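Long-range contact in intron-associated endonuclease 1 (PDB 1MK0), which cleaves DNA as the GIY-YIG homing endonuclease I-TevI of phage T4, of which this is the catalytic domain: residues 5-18 against 78-90. The protein carries 1 engineered substitution. Numbering follows the deposited sequence.
Sequences IYQIKNTLNNKVYV and WIKELNSKINGYN
In this GIY-YIG domain the hairpin of strands 4-10 and 16-21 carries, along 16-21, an edge strand of the three-stranded sheet, the loop that follows helix 68-81. N90 makes a central link: its side-chain amide grips the backbone of V18 much as a neighbouring strand would. V18 N donates to N90 OD1 (2.8 Å, 178° at the hydrogen) and N90 ND2 returns a bond to V18 O (2.8 Å), both using lone pairs in the carbonyl planes. An asparagine suits the place because its amide offers donor and acceptor together; S84 OG, donating to OD1 from above the carbonyl plane, helps fix its rotation, and ND2 lies over one face of the Y17 ring, offset toward its rim. One residue earlier, Y89 N bonds V16 O at 2.9 Å, and G88, lacking CB, lets the chain pass close to that oxygen. With CG anti to its carbonyl carbon (chi1 -60°), Y89 lays its long ring along the hairpin, an edge against K15 O, carrying its OH to N10 ND2 (3.0 Å). N10 and N13 also shape the turn through Asx turns. Nearer the solvent, the long, flexible K15 reaches across, NZ donating to N87 OD1 (2.7 Å) from above the carbonyl plane. Apolar packing gathers at the helix end, where a Schellman motif at N83 turns the chain back: branched V18 offers CB to I79 CG1 (3.8 Å), CG1 to W78 and CG2 to L82, and I5 CG2 meets W78 CD1. W78 NE1 binds E62 of strand 56-63. From helix 43-52, L45 touches Y89 and K44 NZ bonds G88 O and N90 O, holding the loop between hairpin and helix 43-52.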
# COMPACT_ATOMS: atom_id res chain seq x y z
N ILE A 5 1.05 6.43 -6.93
CA ILE A 5 0.75 6.13 -5.54
C ILE A 5 -0.62 5.47 -5.46
O ILE A 5 -1.55 5.87 -6.16
CB ILE A 5 0.73 7.42 -4.69
CG1 ILE A 5 2.00 8.24 -4.96
CG2 ILE A 5 0.61 7.07 -3.21
CD1 ILE A 5 3.29 7.51 -4.66
N TYR A 6 -0.75 4.47 -4.60
CA TYR A 6 -2.01 3.77 -4.45
C TYR A 6 -2.34 3.51 -2.99
O TYR A 6 -1.52 3.73 -2.10
CB TYR A 6 -1.93 2.42 -5.18
CG TYR A 6 -0.88 1.50 -4.59
CD1 TYR A 6 -1.16 0.74 -3.45
CD2 TYR A 6 0.40 1.43 -5.13
CE1 TYR A 6 -0.19 -0.06 -2.86
CE2 TYR A 6 1.38 0.64 -4.55
CZ TYR A 6 1.08 -0.10 -3.42
OH TYR A 6 2.06 -0.86 -2.83
N GLN A 7 -3.56 3.06 -2.75
CA GLN A 7 -3.99 2.71 -1.40
C GLN A 7 -4.65 1.34 -1.47
O GLN A 7 -5.26 0.98 -2.47
CB GLN A 7 -4.99 3.73 -0.84
CG GLN A 7 -6.33 3.78 -1.57
CD GLN A 7 -7.34 4.69 -0.89
OE1 GLN A 7 -8.44 4.92 -1.42
NE2 GLN A 7 -7.00 5.21 0.28
N ILE A 8 -4.47 0.56 -0.40
CA ILE A 8 -5.09 -0.75 -0.28
C ILE A 8 -5.95 -0.55 0.96
O ILE A 8 -5.42 -0.37 2.06
CB ILE A 8 -4.06 -1.87 -0.04
CG1 ILE A 8 -3.15 -2.00 -1.26
CG2 ILE A 8 -4.78 -3.20 0.22
CD1 ILE A 8 -2.08 -3.07 -1.14
N LYS A 9 -7.27 -0.56 0.79
CA LYS A 9 -8.18 -0.31 1.90
C LYS A 9 -8.98 -1.52 2.38
O LYS A 9 -9.57 -2.24 1.58
CB LYS A 9 -9.13 0.83 1.52
CG LYS A 9 -10.14 1.20 2.60
CD LYS A 9 -10.88 2.49 2.26
CE LYS A 9 -11.67 2.38 0.96
NZ LYS A 9 -12.45 3.61 0.67
N ASN A 10 -8.97 -1.72 3.69
CA ASN A 10 -9.72 -2.82 4.29
C ASN A 10 -11.18 -2.38 4.28
O ASN A 10 -11.53 -1.35 4.87
CB ASN A 10 -9.24 -3.03 5.73
CG ASN A 10 -9.87 -4.23 6.38
OD1 ASN A 10 -11.08 -4.46 6.26
ND2 ASN A 10 -9.07 -5.01 7.09
N THR A 11 -12.04 -3.13 3.60
CA THR A 11 -13.45 -2.77 3.50
C THR A 11 -14.24 -2.98 4.79
O THR A 11 -15.40 -2.57 4.89
CB THR A 11 -14.15 -3.55 2.37
OG1 THR A 11 -14.10 -4.96 2.64
CG2 THR A 11 -13.47 -3.27 1.04
N LEU A 12 -13.61 -3.60 5.79
CA LEU A 12 -14.27 -3.85 7.06
C LEU A 12 -14.09 -2.71 8.06
O LEU A 12 -14.97 -2.48 8.90
CB LEU A 12 -13.75 -5.15 7.69
CG LEU A 12 -13.85 -6.43 6.86
CD1 LEU A 12 -13.31 -7.60 7.67
CD2 LEU A 12 -15.30 -6.68 6.45
N ASN A 13 -12.97 -1.99 7.98
CA ASN A 13 -12.70 -0.90 8.91
C ASN A 13 -12.16 0.38 8.27
O ASN A 13 -11.84 1.34 8.97
CB ASN A 13 -11.71 -1.38 9.97
CG ASN A 13 -10.46 -1.98 9.36
OD1 ASN A 13 -9.95 -1.47 8.37
ND2 ASN A 13 -9.96 -3.05 9.97
N ASN A 14 -12.04 0.39 6.95
CA ASN A 14 -11.56 1.55 6.21
C ASN A 14 -10.09 1.93 6.44
O ASN A 14 -9.66 3.01 6.02
CB ASN A 14 -12.45 2.76 6.50
CG ASN A 14 -13.87 2.56 6.02
OD1 ASN A 14 -14.10 2.24 4.86
ND2 ASN A 14 -14.82 2.73 6.93
N LYS A 15 -9.33 1.07 7.11
CA LYS A 15 -7.91 1.35 7.32
C LYS A 15 -7.20 1.13 5.99
O LYS A 15 -7.60 0.27 5.21
CB LYS A 15 -7.32 0.41 8.38
CG LYS A 15 -7.80 0.69 9.80
CD LYS A 15 -7.18 -0.29 10.78
CE LYS A 15 -7.67 -0.03 12.20
NZ LYS A 15 -7.28 1.33 12.68
N VAL A 16 -6.16 1.90 5.72
CA VAL A 16 -5.45 1.76 4.45
C VAL A 16 -3.94 1.59 4.54
O VAL A 16 -3.31 1.89 5.55
CB VAL A 16 -5.70 2.98 3.52
CG1 VAL A 16 -7.18 3.26 3.39
CG2 VAL A 16 -4.95 4.20 4.05
N TYR A 17 -3.39 1.09 3.44
CA TYR A 17 -1.96 0.89 3.27
C TYR A 17 -1.65 1.75 2.04
O TYR A 17 -2.29 1.59 1.00
CB TYR A 17 -1.66 -0.57 2.95
CG TYR A 17 -0.20 -0.85 2.64
CD1 TYR A 17 0.70 -1.14 3.66
CD2 TYR A 17 0.27 -0.83 1.33
CE1 TYR A 17 2.04 -1.40 3.39
CE2 TYR A 17 1.62 -1.09 1.04
CZ TYR A 17 2.49 -1.38 2.08
OH TYR A 17 3.82 -1.66 1.82
N VAL A 18 -0.70 2.66 2.17
CA VAL A 18 -0.31 3.52 1.06
C VAL A 18 1.01 3.03 0.48
O VAL A 18 1.94 2.73 1.22
CB VAL A 18 -0.14 4.99 1.52
CG1 VAL A 18 0.45 5.83 0.38
CG2 VAL A 18 -1.48 5.57 1.96
N TRP A 78 0.72 11.22 1.12
CA TRP A 78 -0.48 10.42 1.33
C TRP A 78 -0.48 9.61 2.61
O TRP A 78 -1.54 9.41 3.21
CB TRP A 78 -0.73 9.51 0.12
CG TRP A 78 -1.25 10.30 -1.05
CD1 TRP A 78 -0.61 10.54 -2.24
CD2 TRP A 78 -2.49 11.00 -1.11
NE1 TRP A 78 -1.39 11.36 -3.03
CE2 TRP A 78 -2.54 11.66 -2.36
CE3 TRP A 78 -3.56 11.15 -0.22
CZ2 TRP A 78 -3.63 12.45 -2.74
CZ3 TRP A 78 -4.64 11.94 -0.60
CH2 TRP A 78 -4.67 12.58 -1.85
N ILE A 79 0.69 9.14 3.04
CA ILE A 79 0.77 8.38 4.28
C ILE A 79 0.34 9.28 5.44
O ILE A 79 -0.39 8.86 6.33
CB ILE A 79 2.21 7.88 4.55
CG1 ILE A 79 2.55 6.74 3.59
CG2 ILE A 79 2.36 7.43 6.00
CD1 ILE A 79 4.00 6.30 3.67
N LYS A 80 0.79 10.53 5.40
CA LYS A 80 0.44 11.48 6.45
C LYS A 80 -1.00 11.96 6.28
O LYS A 80 -1.75 12.05 7.26
CB LYS A 80 1.40 12.67 6.40
CG LYS A 80 1.21 13.67 7.54
CD LYS A 80 2.31 14.71 7.53
CE LYS A 80 2.20 15.65 8.71
NZ LYS A 80 3.32 16.63 8.74
N GLU A 81 -1.38 12.26 5.05
CA GLU A 81 -2.73 12.74 4.76
C GLU A 81 -3.79 11.74 5.21
O GLU A 81 -4.82 12.13 5.78
CB GLU A 81 -2.88 12.99 3.26
CG GLU A 81 -4.20 13.63 2.85
CD GLU A 81 -4.32 15.07 3.29
OE1 GLU A 81 -5.40 15.67 3.06
OE2 GLU A 81 -3.35 15.63 3.86
N LEU A 82 -3.54 10.46 4.98
CA LEU A 82 -4.48 9.41 5.34
C LEU A 82 -4.16 8.78 6.69
O LEU A 82 -4.81 7.81 7.10
CB LEU A 82 -4.51 8.34 4.24
CG LEU A 82 -4.81 8.86 2.84
CD1 LEU A 82 -4.88 7.70 1.86
CD2 LEU A 82 -6.12 9.64 2.84
N ASN A 83 -3.16 9.33 7.38
CA ASN A 83 -2.77 8.84 8.71
C ASN A 83 -2.64 7.32 8.69
O ASN A 83 -3.10 6.63 9.60
CB ASN A 83 -3.83 9.28 9.72
CG ASN A 83 -3.39 9.07 11.16
OD1 ASN A 83 -2.27 9.43 11.53
ND2 ASN A 83 -4.28 8.52 11.98
N SER A 84 -1.98 6.81 7.65
CA SER A 84 -1.84 5.36 7.47
C SER A 84 -0.81 4.63 8.33
O SER A 84 -0.63 3.43 8.18
CB SER A 84 -1.59 5.05 5.99
OG SER A 84 -0.32 5.50 5.56
N LYS A 85 -0.13 5.35 9.22
CA LYS A 85 0.83 4.70 10.11
C LYS A 85 0.10 4.46 11.43
O LYS A 85 -0.05 3.32 11.88
CB LYS A 85 2.06 5.59 10.31
CG LYS A 85 2.89 5.74 9.04
CD LYS A 85 3.79 6.97 9.07
CE LYS A 85 4.86 6.88 10.12
NZ LYS A 85 5.80 8.03 10.01
N ILE A 86 -0.38 5.54 12.04
CA ILE A 86 -1.11 5.44 13.30
C ILE A 86 -2.43 4.69 13.13
O ILE A 86 -2.78 3.84 13.95
CB ILE A 86 -1.40 6.84 13.86
CG1 ILE A 86 -0.08 7.52 14.25
CG2 ILE A 86 -2.34 6.76 15.06
CD1 ILE A 86 -0.24 8.97 14.66
N ASN A 87 -3.15 5.00 12.05
CA ASN A 87 -4.45 4.38 11.79
C ASN A 87 -4.49 3.57 10.50
O ASN A 87 -5.54 3.42 9.88
CB ASN A 87 -5.53 5.46 11.75
CG ASN A 87 -6.93 4.90 11.57
OD1 ASN A 87 -7.36 4.03 12.33
ND2 ASN A 87 -7.65 5.39 10.57
N GLY A 88 -3.35 3.03 10.10
CA GLY A 88 -3.31 2.25 8.88
C GLY A 88 -2.34 1.08 8.94
O GLY A 88 -1.94 0.66 10.02
N TYR A 89 -1.95 0.58 7.77
CA TYR A 89 -1.06 -0.56 7.71
C TYR A 89 0.40 -0.26 7.40
O TYR A 89 1.22 -1.18 7.35
CB TYR A 89 -1.60 -1.57 6.70
CG TYR A 89 -2.98 -2.07 7.05
CD1 TYR A 89 -4.10 -1.70 6.30
CD2 TYR A 89 -3.19 -2.88 8.17
CE1 TYR A 89 -5.37 -2.13 6.64
CE2 TYR A 89 -4.46 -3.32 8.52
CZ TYR A 89 -5.55 -2.93 7.76
OH TYR A 89 -6.81 -3.35 8.10
N ASN A 90 0.75 1.00 7.18
CA ASN A 90 2.14 1.34 6.90
C ASN A 90 2.94 1.30 8.20
O ASN A 90 2.47 1.79 9.23
CB ASN A 90 2.25 2.73 6.28
CG ASN A 90 1.73 2.76 4.86
OD1 ASN A 90 0.55 3.02 4.63
ND2 ASN A 90 2.60 2.49 3.90
O HOH W 1 -7.13 -4.36 10.63
O HOH W 2 -10.29 3.36 9.74
O HOH W 3 -5.80 4.20 7.46